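Putative alpha-L-fucosidase (PDB 3GZA) probably hydrolyses alpha-L-fucosidic bonds as a glycoside hydrolase of family 29, with a TIM-barrel catalytic domain followed by a beta-sandwich domain. Local coordinates at residues N43-P47 with W133-L137; S91-P95 with L161-M165; A268-L274 with A311-L317; V368-Q374 with N436-V442. One frame throughout, in Å; residues are numbered along the deposited sequence. Where two conformers were deposited one is given.

Interaction 1: N43-P47 with W133-L137; sequences NRINP and WNSLL
Arg44 lays its guanidinium flat on the indole of Trp133, the two planes only 14° apart and their centres separated by 3.7 Å. CZ sits over the five-membered ring, a cation-pi contact, while CD covers the six-membered ring as a CH-pi contact 3.9 Å from its centroid. The Arg44 chain, extended from CG to NE, thus runs across the indole instead of touching it with its end alone, and a salt bridge from NE to Glu83 holds the group from beyond the pair. This is the tightly packed half. Toward the partly exposed Ile45 and Asn46 the contact is looser and wetter, with a few isolated carbon-to-carbonyl contacts, such as Pro47 CG 3.4 Å from Ser135 O, and no direct hydrogen bond between the segments. A water bridges them instead, 2.7 Å from Ser135 OG and within hydrogen-bonding distance of Asn43 O and Asn46 O, both at 2.8 Å, not necessarily both at once. The contact ties helix 40-45 and the residues that follow it to the loop between strands 124-129 and 139-140; His140 meets the Trp133 ring edge-to-face, and Trp157 of the second subunit packs on Pro47 and Leu136.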
loop_
_atom_site.group_PDB
_atom_site.type_symbol
_atom_site.label_atom_id
_atom_site.label_comp_id
_atom_site.label_asym_id
_atom_site.label_seq_id
_atom_site.Cartn_x
_atom_site.Cartn_y
_atom_site.Cartn_z
ATOM N N ASN A 43 -8.584 -0.049 -15.624
ATOM C CA ASN A 43 -7.981 -0.749 -14.487
ATOM C C ASN A 43 -6.593 -0.252 -14.156
ATOM O O ASN A 43 -6.209 -0.228 -12.970
ATOM C CB ASN A 43 -7.898 -2.256 -14.757
ATOM C CG ASN A 43 -7.453 -3.039 -13.567
ATOM O OD1 ASN A 43 -8.093 -2.999 -12.482
ATOM N ND2 ASN A 43 -6.384 -3.794 -13.729
ATOM N N ARG A 44 -5.784 0.064 -15.170
ATOM C CA ARG A 44 -4.397 0.493 -14.934
ATOM C C ARG A 44 -4.337 1.834 -14.218
ATOM O O ARG A 44 -3.354 2.092 -13.536
ATOM C CB ARG A 44 -3.650 0.595 -16.268
ATOM C CG ARG A 44 -3.352 -0.733 -16.925
ATOM C CD ARG A 44 -2.921 -0.546 -18.396
ATOM N NE ARG A 44 -2.430 -1.786 -18.942
ATOM C CZ ARG A 44 -1.928 -1.890 -20.180
ATOM N NH1 ARG A 44 -1.962 -0.868 -20.975
ATOM N NH2 ARG A 44 -1.417 -3.032 -20.604
ATOM N N ILE A 45 -5.378 2.652 -14.322
ATOM C CA ILE A 45 -5.301 4.029 -13.791
ATOM C C ILE A 45 -6.390 4.404 -12.783
ATOM O O ILE A 45 -6.506 5.564 -12.403
ATOM C CB ILE A 45 -5.151 5.088 -14.909
ATOM C CG1 ILE A 45 -6.437 5.199 -15.729
ATOM C CG2 ILE A 45 -3.922 4.801 -15.797
ATOM C CD1 ILE A 45 -6.440 6.459 -16.641
ATOM N N ASN A 46 -7.124 3.417 -12.285
ATOM C CA ASN A 46 -8.193 3.623 -11.284
ATOM C C ASN A 46 -7.960 2.630 -10.150
ATOM O O ASN A 46 -8.311 1.461 -10.271
ATOM C CB ASN A 46 -9.569 3.416 -11.909
ATOM C CG ASN A 46 -9.996 4.544 -12.769
ATOM O OD1 ASN A 46 -10.631 5.501 -12.298
ATOM N ND2 ASN A 46 -9.723 4.421 -14.094
ATOM N N PRO A 47 -7.306 3.070 -9.061
ATOM C CA PRO A 47 -7.049 2.142 -7.995
ATOM C C PRO A 47 -8.365 1.479 -7.498
ATOM O O PRO A 47 -9.449 2.079 -7.527
ATOM C CB PRO A 47 -6.424 3.027 -6.904
ATOM C CG PRO A 47 -5.867 4.186 -7.620
ATOM C CD PRO A 47 -6.821 4.429 -8.758
ATOM N N TRP A 133 2.596 -1.596 -14.659
ATOM C CA TRP A 133 1.436 -0.822 -14.240
ATOM C C TRP A 133 1.143 -1.148 -12.772
ATOM O O TRP A 133 1.118 -2.312 -12.357
ATOM C CB TRP A 133 0.193 -1.190 -15.073
ATOM C CG TRP A 133 0.489 -1.415 -16.518
ATOM C CD1 TRP A 133 0.722 -2.623 -17.110
ATOM C CD2 TRP A 133 0.645 -0.419 -17.548
ATOM N NE1 TRP A 133 1.034 -2.438 -18.441
ATOM C CE2 TRP A 133 0.981 -1.103 -18.739
ATOM C CE3 TRP A 133 0.500 0.970 -17.597
ATOM C CZ2 TRP A 133 1.179 -0.436 -19.940
ATOM C CZ3 TRP A 133 0.707 1.638 -18.795
ATOM C CH2 TRP A 133 1.070 0.915 -19.958
ATOM N N ASN A 134 0.946 -0.113 -11.949
ATOM C CA ASN A 134 0.542 -0.292 -10.554
ATOM C C ASN A 134 -0.351 0.873 -10.229
ATOM O O ASN A 134 0.109 2.019 -10.081
ATOM C CB ASN A 134 1.766 -0.340 -9.652
ATOM C CG ASN A 134 1.415 -0.610 -8.213
ATOM O OD1 ASN A 134 0.363 -0.117 -7.705
ATOM N ND2 ASN A 134 2.274 -1.428 -7.520
ATOM N N SER A 135 -1.655 0.613 -10.267
ATOM C CA SER A 135 -2.611 1.687 -10.081
ATOM C C SER A 135 -2.533 2.298 -8.689
ATOM O O SER A 135 -2.626 3.501 -8.537
ATOM C CB SER A 135 -4.025 1.230 -10.374
ATOM O OG SER A 135 -4.440 0.218 -9.495
ATOM N N LEU A 136 -2.317 1.467 -7.690
ATOM C CA LEU A 136 -2.268 2.001 -6.313
ATOM C C LEU A 136 -1.124 2.977 -6.151
ATOM O O LEU A 136 -1.300 4.043 -5.544
ATOM C CB LEU A 136 -2.073 0.863 -5.285
ATOM C CG LEU A 136 -2.069 1.363 -3.847
ATOM C CD1 LEU A 136 -3.464 1.885 -3.380
ATOM C CD2 LEU A 136 -1.480 0.208 -2.989
ATOM N N LEU A 137 0.074 2.578 -6.602
ATOM C CA LEU A 137 1.309 3.305 -6.389
ATOM C C LEU A 137 1.646 4.347 -7.415
ATOM O O LEU A 137 2.621 5.043 -7.266
ATOM C CB LEU A 137 2.485 2.354 -6.224
ATOM C CG LEU A 137 2.363 1.362 -5.057
ATOM C CD1 LEU A 137 3.640 0.560 -5.000
ATOM C CD2 LEU A 137 2.107 2.080 -3.698
HETATM O O HOH W 1 -6.781 -0.866 -10.339
#

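Interaction 2: S91-P95 with L161-M165; sequences SDVNP and LCEKM. With EDO (1,2-ethanediol), chain K.
Val93 presses its branched side chain against one side of helix 148-171, where it meets three residues of segment 161-165. CG1 and CG2 straddle the base of Lys164, each 3.9 Å from its CB, and CG2 also reaches Met165 CG at 3.8 Å. Leu161, a turn before Met165, brings CD1 to 3.2 Å from Val93 O, a close methyl-to-carbonyl approach. With CG anti to the backbone N (chi1 178°), Asn94 sets CB against the selenium of Met165, a selenomethionine, SE to CB 3.8 Å; the two side chains cross obliquely, with Met165 SE also 3.9 Å from Asn94 ND2. Ser91 OG holds the loop turn, accepting from the backbone N of both Val93 and Asn94, an ST turn and an ST motif on one oxygen; Glu168, further along the helix, also bonds to that hydroxyl. Lys164 runs extended past Val93, CD still 3.9 Å from CG1, to place NZ 2.9 Å from O1 of an ethanediol, probably from the crystallisation liquor, which is also bonded to Glu49 of the second subunit. Cutting Lys164 back to an alanine would probably uncover one flank of Val93 CG1 and leave the diol without the NZ donor. No hydrogen bond crosses between the two segments, so their cohesion is chiefly apolar, with polar groups such as the Asn94 amide satisfied by Gly85 and Tyr96 instead.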
loop_
_atom_site.group_PDB
_atom_site.type_symbol
_atom_site.label_atom_id
_atom_site.label_comp_id
_atom_site.label_asym_id
_atom_site.label_seq_id
_atom_site.Cartn_x
_atom_site.Cartn_y
_atom_site.Cartn_z
ATOM N N SER A 91 3.641 -11.053 1.395
ATOM C CA SER A 91 4.839 -10.244 1.163
ATOM C C SER A 91 5.157 -9.394 2.382
ATOM O O SER A 91 4.256 -9.005 3.118
ATOM C CB SER A 91 4.616 -9.262 -0.001
ATOM O OG SER A 91 5.771 -8.484 -0.272
ATOM N N ASP A 92 6.451 -9.192 2.601
ATOM C CA ASP A 92 6.948 -8.309 3.661
ATOM C C ASP A 92 7.428 -6.952 3.130
ATOM O O ASP A 92 8.023 -6.160 3.875
ATOM C CB ASP A 92 8.072 -9.015 4.377
ATOM C CG ASP A 92 7.623 -10.347 4.946
ATOM O OD1 ASP A 92 6.599 -10.351 5.678
ATOM O OD2 ASP A 92 8.307 -11.382 4.698
ATOM N N VAL A 93 7.186 -6.718 1.842
ATOM C CA VAL A 93 7.610 -5.487 1.192
ATOM C C VAL A 93 6.511 -4.782 0.457
ATOM O O VAL A 93 6.526 -3.535 0.409
ATOM C CB VAL A 93 8.877 -5.699 0.278
ATOM C CG1 VAL A 93 10.029 -6.285 1.109
ATOM C CG2 VAL A 93 8.560 -6.626 -0.907
ATOM N N ASN A 94 5.584 -5.537 -0.123
ATOM C CA ASN A 94 4.390 -4.947 -0.737
ATOM C C ASN A 94 3.241 -5.153 0.245
ATOM O O ASN A 94 2.787 -6.276 0.380
ATOM C CB ASN A 94 4.050 -5.697 -2.011
ATOM C CG ASN A 94 2.788 -5.157 -2.686
ATOM O OD1 ASN A 94 2.213 -4.182 -2.247
ATOM N ND2 ASN A 94 2.313 -5.864 -3.707
ATOM N N PRO A 95 2.814 -4.116 0.974
ATOM C CA PRO A 95 1.755 -4.291 1.992
ATOM C C PRO A 95 0.384 -4.541 1.356
ATOM O O PRO A 95 -0.552 -5.011 2.028
ATOM C CB PRO A 95 1.736 -2.944 2.727
ATOM C CG PRO A 95 2.271 -1.951 1.673
ATOM C CD PRO A 95 3.260 -2.728 0.847
ATOM N N LEU A 161 11.668 -1.740 -4.635
ATOM C CA LEU A 161 10.481 -2.483 -4.181
ATOM C C LEU A 161 10.300 -3.697 -5.084
ATOM O O LEU A 161 10.055 -4.835 -4.629
ATOM C CB LEU A 161 9.243 -1.600 -4.249
ATOM C CG LEU A 161 7.917 -2.324 -3.968
ATOM C CD1 LEU A 161 7.771 -2.863 -2.508
ATOM C CD2 LEU A 161 6.705 -1.461 -4.349
ATOM N N CYS A 162 10.425 -3.461 -6.390
ATOM C CA CYS A 162 10.257 -4.546 -7.358
ATOM C C CYS A 162 11.325 -5.599 -7.200
ATOM O O CYS A 162 11.042 -6.816 -7.234
ATOM C CB CYS A 162 10.273 -3.994 -8.770
ATOM S SG CYS A 162 8.791 -2.985 -9.126
ATOM N N GLU A 163 12.561 -5.170 -7.017
ATOM C CA GLU A 163 13.695 -6.083 -6.745
ATOM C C GLU A 163 13.372 -6.943 -5.507
ATOM O O GLU A 163 13.597 -8.170 -5.505
ATOM C CB GLU A 163 14.994 -5.310 -6.556
ATOM C CG GLU A 163 15.477 -4.670 -7.865
ATOM C CD GLU A 163 16.474 -3.570 -7.714
ATOM O OE1 GLU A 163 16.926 -3.312 -6.584
ATOM O OE2 GLU A 163 16.797 -2.927 -8.737
ATOM N N LYS A 164 12.856 -6.296 -4.468
ATOM C CA LYS A 164 12.514 -7.046 -3.251
ATOM C C LYS A 164 11.363 -8.035 -3.454
ATOM O O LYS A 164 11.428 -9.149 -2.927
ATOM C CB LYS A 164 12.237 -6.105 -2.094
ATOM C CG LYS A 164 13.492 -5.431 -1.553
ATOM C CD LYS A 164 13.124 -4.469 -0.460
ATOM C CE LYS A 164 14.310 -3.824 0.216
ATOM N NZ LYS A 164 13.766 -2.864 1.271
HETATM N N MSE A 165 10.356 -7.664 -4.217
HETATM C CA MSE A 165 9.241 -8.560 -4.529
HETATM C C MSE A 165 9.759 -9.766 -5.303
HETATM O O MSE A 165 9.441 -10.907 -4.986
HETATM C CB MSE A 165 8.129 -7.867 -5.304
HETATM C CG MSE A 165 7.332 -6.840 -4.469
HETATM SE SE MSE A 165 5.779 -6.194 -5.403
HETATM C CE MSE A 165 6.553 -5.224 -6.815
HETATM C C1 EDO K . 12.065 -0.389 -1.439
HETATM O O1 EDO K . 13.244 -0.764 -0.623
HETATM C C2 EDO K . 10.900 -1.183 -0.772
HETATM O O2 EDO K . 10.319 -0.489 0.295
#

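Interaction 3: A268-L274 with A311-L317; sequences AMADTPL and ATLILGL
Ala268 faces Ala311 where strand 264-273 begins to run alongside strand 312-317, a parallel pair joined through helix 296-304 as a beta-alpha-beta crossover of the TIM barrel; the axes of 268-273 and 312-317 are 22° apart. Ala268 CB touches Ala311 CB at 3.8 Å, and Ala268 O takes a rather long bond from Thr312 N. Met269, a selenomethionine, puts CG 3.9 Å from Ile314 CD1; its side chain lies about 4 Å from a bound buffer molecule (EPE). Ala270 points to the other face, beside Leu313 CD1, while its backbone N and O bond to Thr312 O and Ile314 N. Asp271 returns to the face of Met269 and Ile314: its CB packs on Ile314 CB, while its carboxylate turns from the pair and accepts from Trp219 NE1 through OD1. Thr272 N donates to Ile314 O and its O accepts from Gly316 N; its methyl lies alongside Leu315, CG2 to CD2 4.0 Å, on the face that helix 327-344 covers at Leu315. The hydroxyl, anti to the backbone N (chi1 180°), instead turns to bond with Pro273 O. Pro273 lies beside Gly316, their CA atoms 4.1 Å apart, where a side chain on the glycine would be tight. Leu274 finishes the pairing: its CB meets Leu317 CD2, and its N donates to Gly316 O at 2.9 Å, with an N-H...O angle of 178°.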
loop_
_atom_site.group_PDB
_atom_site.type_symbol
_atom_site.label_atom_id
_atom_site.label_comp_id
_atom_site.label_asym_id
_atom_site.label_seq_id
_atom_site.Cartn_x
_atom_site.Cartn_y
_atom_site.Cartn_z
ATOM N N ALA A 268 10.505 -19.386 -29.879
ATOM C CA ALA A 268 9.149 -18.880 -29.990
ATOM C C ALA A 268 8.124 -19.350 -28.966
ATOM O O ALA A 268 7.996 -20.519 -28.635
ATOM C CB ALA A 268 8.608 -19.160 -31.408
HETATM N N MSE A 269 7.377 -18.392 -28.486
HETATM C CA MSE A 269 6.252 -18.609 -27.597
HETATM C C MSE A 269 4.983 -18.166 -28.328
HETATM O O MSE A 269 4.961 -17.146 -28.990
HETATM C CB MSE A 269 6.396 -17.767 -26.344
HETATM C CG MSE A 269 5.353 -17.954 -25.387
HETATM SE SE MSE A 269 3.941 -16.586 -25.421
HETATM C CE MSE A 269 4.865 -15.281 -24.366
ATOM N N ALA A 270 3.938 -18.993 -28.266
ATOM C CA ALA A 270 2.599 -18.645 -28.768
ATOM C C ALA A 270 1.700 -18.566 -27.560
ATOM O O ALA A 270 1.920 -19.266 -26.560
ATOM C CB ALA A 270 2.077 -19.713 -29.744
ATOM N N ASP A 271 0.703 -17.673 -27.584
ATOM C CA ASP A 271 -0.213 -17.602 -26.466
ATOM C C ASP A 271 -1.594 -17.145 -26.909
ATOM O O ASP A 271 -1.723 -16.498 -27.953
ATOM C CB ASP A 271 0.314 -16.769 -25.272
ATOM C CG ASP A 271 0.485 -15.278 -25.531
ATOM O OD1 ASP A 271 0.388 -14.758 -26.651
ATOM O OD2 ASP A 271 0.779 -14.578 -24.508
ATOM N N THR A 272 -2.580 -17.516 -26.099
ATOM C CA THR A 272 -3.949 -17.103 -26.359
ATOM C C THR A 272 -4.785 -17.340 -25.122
ATOM O O THR A 272 -4.574 -18.274 -24.401
ATOM C CB THR A 272 -4.591 -17.898 -27.520
ATOM O OG1 THR A 272 -5.956 -17.469 -27.742
ATOM C CG2 THR A 272 -4.587 -19.433 -27.280
ATOM N N PRO A 273 -5.730 -16.445 -24.891
ATOM C CA PRO A 273 -6.715 -16.783 -23.865
ATOM C C PRO A 273 -7.536 -17.976 -24.369
ATOM O O PRO A 273 -7.715 -18.132 -25.579
ATOM C CB PRO A 273 -7.641 -15.571 -23.834
ATOM C CG PRO A 273 -7.295 -14.724 -24.886
ATOM C CD PRO A 273 -5.999 -15.134 -25.519
ATOM N N LEU A 274 -7.995 -18.829 -23.450
ATOM C CA LEU A 274 -8.975 -19.850 -23.822
ATOM C C LEU A 274 -10.306 -19.192 -24.219
ATOM O O LEU A 274 -10.980 -19.649 -25.140
ATOM C CB LEU A 274 -9.179 -20.807 -22.657
ATOM C CG LEU A 274 -10.245 -21.869 -22.843
ATOM C CD1 LEU A 274 -9.959 -22.791 -24.080
ATOM C CD2 LEU A 274 -10.425 -22.706 -21.537
ATOM N N ALA A 311 6.870 -23.813 -31.706
ATOM C CA ALA A 311 6.616 -22.862 -30.658
ATOM C C ALA A 311 5.890 -23.571 -29.489
ATOM O O ALA A 311 5.027 -24.388 -29.702
ATOM C CB ALA A 311 5.742 -21.674 -31.197
ATOM N N THR A 312 6.254 -23.252 -28.259
ATOM C CA THR A 312 5.545 -23.696 -27.093
ATOM C C THR A 312 4.346 -22.776 -26.896
ATOM O O THR A 312 4.457 -21.546 -26.943
ATOM C CB THR A 312 6.457 -23.798 -25.887
ATOM O OG1 THR A 312 7.295 -24.964 -26.089
ATOM C CG2 THR A 312 5.649 -23.924 -24.559
ATOM N N LEU A 313 3.191 -23.378 -26.650
ATOM C CA LEU A 313 1.910 -22.696 -26.568
ATOM C C LEU A 313 1.497 -22.497 -25.121
ATOM O O LEU A 313 1.494 -23.461 -24.323
ATOM C CB LEU A 313 0.869 -23.548 -27.275
ATOM C CG LEU A 313 -0.609 -23.155 -27.180
ATOM C CD1 LEU A 313 -0.859 -21.771 -27.858
ATOM C CD2 LEU A 313 -1.570 -24.232 -27.778
ATOM N N ILE A 314 1.090 -21.269 -24.790
ATOM C CA ILE A 314 0.601 -20.940 -23.481
ATOM C C ILE A 314 -0.888 -20.575 -23.538
ATOM O O ILE A 314 -1.254 -19.652 -24.239
ATOM C CB ILE A 314 1.396 -19.798 -22.797
ATOM C CG1 ILE A 314 2.889 -20.198 -22.740
ATOM C CG2 ILE A 314 0.805 -19.512 -21.387
ATOM C CD1 ILE A 314 3.817 -19.116 -22.048
ATOM N N LEU A 315 -1.709 -21.311 -22.808
ATOM C CA LEU A 315 -3.108 -21.011 -22.728
ATOM C C LEU A 315 -3.449 -20.136 -21.528
ATOM O O LEU A 315 -3.038 -20.454 -20.401
ATOM C CB LEU A 315 -3.909 -22.325 -22.619
ATOM C CG LEU A 315 -3.823 -23.352 -23.758
ATOM C CD1 LEU A 315 -4.530 -24.651 -23.347
ATOM C CD2 LEU A 315 -4.408 -22.783 -25.058
ATOM N N GLY A 316 -4.244 -19.095 -21.745
ATOM C CA GLY A 316 -4.702 -18.230 -20.650
ATOM C C GLY A 316 -5.991 -18.715 -20.049
ATOM O O GLY A 316 -7.092 -18.709 -20.692
ATOM N N LEU A 317 -5.857 -19.147 -18.809
ATOM C CA LEU A 317 -6.984 -19.692 -18.068
ATOM C C LEU A 317 -7.434 -18.711 -16.986
ATOM O O LEU A 317 -6.655 -17.933 -16.447
ATOM C CB LEU A 317 -6.594 -21.038 -17.470
ATOM C CG LEU A 317 -6.067 -22.069 -18.472
ATOM C CD1 LEU A 317 -5.841 -23.429 -17.788
ATOM C CD2 LEU A 317 -6.952 -22.164 -19.772
#

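Interaction 4: V368-Q374 with N436-V442; sequences VNYCIIQ and NFSAYSV
Tyr370 and Tyr440 pair near the end of strand 434-440, which runs antiparallel to strand 366-375 within a four-stranded sheet of the C-terminal beta-sandwich, consistent with an F5/8 type C domain. Backbone bonds join the hydrogen-bonded pairs at Tyr370, Ile372 and Gln374. A classic bulge closes the run, where Asn369 N and Tyr370 N both donate to Tyr440 O. Among side-chain bonds, the Asn369 amide clasps the backbone of Val442 twice: OD1 accepts from its N at 2.8 Å, and ND2 gives a more bent bond to its O. A leucine in place of Asn369 would probably leave Val442 N and O without these partners and free the chain end to shift. Apolar contacts divide between the faces. Tyr370 CE2 stands 3.5 Å from Val442 CB, and Ile372 CG1 lies 3.7 Å from Tyr440 CE1. On the side turned to the second sheet, Ile373 CG1 lies 4.3 Å from Phe437 CD1, and Phe437 and Ala439 pack on Leu360 and Leu421. At the far end two amides meet with planes 71° apart: Asn436 ND2 donates in its own amide plane to a lone pair of Gln374 OE1, at 3.0 Å with an N-H...O angle of 174°.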
loop_
_atom_site.group_PDB
_atom_site.type_symbol
_atom_site.label_atom_id
_atom_site.label_comp_id
_atom_site.label_asym_id
_atom_site.label_seq_id
_atom_site.Cartn_x
_atom_site.Cartn_y
_atom_site.Cartn_z
ATOM N N VAL A 368 -2.668 -42.259 -45.194
ATOM C CA VAL A 368 -1.783 -41.404 -44.391
ATOM C C VAL A 368 -2.119 -39.956 -44.725
ATOM O O VAL A 368 -2.296 -39.638 -45.891
ATOM C CB VAL A 368 -0.286 -41.633 -44.708
ATOM C CG1 VAL A 368 0.593 -40.812 -43.757
ATOM C CG2 VAL A 368 0.073 -43.090 -44.606
ATOM N N ASN A 369 -2.225 -39.088 -43.711
ATOM C CA ASN A 369 -2.479 -37.653 -43.970
ATOM C C ASN A 369 -1.728 -36.682 -43.062
ATOM O O ASN A 369 -1.896 -35.454 -43.166
ATOM C CB ASN A 369 -3.978 -37.334 -43.958
ATOM C CG ASN A 369 -4.582 -37.424 -42.597
ATOM O OD1 ASN A 369 -4.255 -38.315 -41.828
ATOM N ND2 ASN A 369 -5.488 -36.500 -42.285
ATOM N N TYR A 370 -0.916 -37.221 -42.158
ATOM C CA TYR A 370 -0.133 -36.394 -41.262
ATOM C C TYR A 370 1.202 -37.023 -40.998
ATOM O O TYR A 370 1.379 -38.226 -41.066
ATOM C CB TYR A 370 -0.747 -36.302 -39.864
ATOM C CG TYR A 370 -1.813 -35.311 -39.540
ATOM C CD1 TYR A 370 -1.497 -34.088 -39.002
ATOM C CD2 TYR A 370 -3.150 -35.644 -39.654
ATOM C CE1 TYR A 370 -2.466 -33.192 -38.644
ATOM C CE2 TYR A 370 -4.140 -34.748 -39.284
ATOM C CZ TYR A 370 -3.795 -33.528 -38.781
ATOM O OH TYR A 370 -4.759 -32.636 -38.365
ATOM N N CYS A 371 2.177 -36.161 -40.745
ATOM C CA CYS A 371 3.519 -36.568 -40.352
ATOM C C CYS A 371 3.992 -35.640 -39.258
ATOM O O CYS A 371 3.578 -34.484 -39.216
ATOM C CB CYS A 371 4.512 -36.445 -41.504
ATOM S SG CYS A 371 4.354 -37.644 -42.793
ATOM N N ILE A 372 4.870 -36.134 -38.394
ATOM C CA ILE A 372 5.508 -35.320 -37.382
ATOM C C ILE A 372 6.990 -35.527 -37.601
ATOM O O ILE A 372 7.404 -36.638 -37.910
ATOM C CB ILE A 372 5.069 -35.712 -35.954
ATOM C CG1 ILE A 372 3.630 -35.221 -35.729
ATOM C CG2 ILE A 372 6.024 -35.174 -34.881
ATOM C CD1 ILE A 372 3.100 -35.495 -34.360
ATOM N N ILE A 373 7.753 -34.432 -37.514
ATOM C CA ILE A 373 9.212 -34.485 -37.613
ATOM C C ILE A 373 9.734 -33.718 -36.423
ATOM O O ILE A 373 9.197 -32.667 -36.090
ATOM C CB ILE A 373 9.760 -33.787 -38.854
ATOM C CG1 ILE A 373 8.910 -34.087 -40.092
ATOM C CG2 ILE A 373 11.290 -34.145 -39.057
ATOM C CD1 ILE A 373 9.229 -33.173 -41.289
ATOM N N GLN A 374 10.742 -34.259 -35.753
ATOM C CA GLN A 374 11.371 -33.576 -34.622
ATOM C C GLN A 374 12.874 -33.697 -34.702
ATOM O O GLN A 374 13.386 -34.791 -34.941
ATOM C CB GLN A 374 10.932 -34.184 -33.284
ATOM C CG GLN A 374 9.460 -34.154 -32.969
ATOM C CD GLN A 374 9.194 -34.581 -31.539
ATOM O OE1 GLN A 374 8.876 -35.742 -31.301
ATOM N NE2 GLN A 374 9.395 -33.685 -30.577
ATOM N N ASN A 436 12.537 -38.075 -34.384
ATOM C CA ASN A 436 11.223 -38.592 -34.697
ATOM C C ASN A 436 10.791 -38.193 -36.103
ATOM O O ASN A 436 10.796 -37.013 -36.446
ATOM C CB ASN A 436 10.234 -38.034 -33.659
ATOM C CG ASN A 436 8.796 -38.466 -33.883
ATOM O OD1 ASN A 436 8.511 -39.343 -34.667
ATOM N ND2 ASN A 436 7.872 -37.830 -33.162
ATOM N N PHE A 437 10.437 -39.200 -36.894
ATOM C CA PHE A 437 9.778 -39.025 -38.191
ATOM C C PHE A 437 8.662 -40.074 -38.112
ATOM O O PHE A 437 8.925 -41.270 -38.102
ATOM C CB PHE A 437 10.695 -39.170 -39.403
ATOM C CG PHE A 437 9.956 -39.194 -40.721
ATOM C CD1 PHE A 437 8.950 -38.273 -40.998
ATOM C CD2 PHE A 437 10.284 -40.120 -41.699
ATOM C CE1 PHE A 437 8.284 -38.292 -42.201
ATOM C CE2 PHE A 437 9.621 -40.133 -42.920
ATOM C CZ PHE A 437 8.596 -39.225 -43.159
ATOM N N SER A 438 7.427 -39.602 -37.990
ATOM C CA SER A 438 6.262 -40.475 -37.762
ATOM C C SER A 438 5.101 -40.163 -38.684
ATOM O O SER A 438 4.909 -39.029 -39.060
ATOM C CB SER A 438 5.750 -40.316 -36.335
ATOM O OG SER A 438 6.700 -40.717 -35.372
ATOM N N ALA A 439 4.312 -41.178 -38.997
ATOM C CA ALA A 439 3.142 -41.041 -39.876
ATOM C C ALA A 439 1.868 -41.350 -39.121
ATOM O O ALA A 439 1.860 -42.233 -38.250
ATOM C CB ALA A 439 3.261 -41.968 -41.079
ATOM N N TYR A 440 0.799 -40.640 -39.488
ATOM C CA TYR A 440 -0.513 -40.795 -38.888
ATOM C C TYR A 440 -1.629 -40.744 -39.896
ATOM O O TYR A 440 -1.499 -40.152 -40.952
ATOM C CB TYR A 440 -0.804 -39.659 -37.885
ATOM C CG TYR A 440 0.258 -39.506 -36.843
ATOM C CD1 TYR A 440 1.371 -38.764 -37.094
ATOM C CD2 TYR A 440 0.137 -40.116 -35.599
ATOM C CE1 TYR A 440 2.358 -38.660 -36.144
ATOM C CE2 TYR A 440 1.087 -40.007 -34.660
ATOM C CZ TYR A 440 2.216 -39.293 -34.940
ATOM O OH TYR A 440 3.214 -39.176 -34.006
ATOM N N SER A 441 -2.745 -41.374 -39.535
ATOM C CA SER A 441 -3.969 -41.275 -40.315
ATOM C C SER A 441 -5.005 -40.703 -39.360
ATOM O O SER A 441 -5.354 -41.339 -38.372
ATOM C CB SER A 441 -4.421 -42.620 -40.863
ATOM O OG SER A 441 -5.479 -42.385 -41.750
ATOM N N VAL A 442 -5.491 -39.511 -39.649
ATOM C CA VAL A 442 -6.446 -38.843 -38.782
ATOM C C VAL A 442 -7.671 -38.417 -39.562
ATOM O O VAL A 442 -7.567 -37.728 -40.559
ATOM C CB VAL A 442 -5.800 -37.607 -38.100
ATOM C CG1 VAL A 442 -6.822 -36.826 -37.235
ATOM C CG2 VAL A 442 -4.597 -38.039 -37.270
HETATM O O HOH W 2 -5.369 -40.687 -43.557
#

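Overall arrangement
Interactions 1 and 2 form one neighbourhood at the rim of the catalytic domain: their centres are 17 Å apart, Leu137 CD1 packs against Leu161 CD2 at 3.7 Å, and both reach the second subunit. Interaction 3 lies within the barrel, its centre 26 Å from that of interaction 1. An EPE buffer molecule is about 6 Å from the Arg44 side chain, and one lies about 4 Å from that of Met269. The sodium ion, held by His31, Asp34 and Ile36, is about 8 Å from the Asn43 side chain. Interaction 4, in the other domain, is centred 23 Å from interaction 3 and 49 Å from interactions 1 and 2.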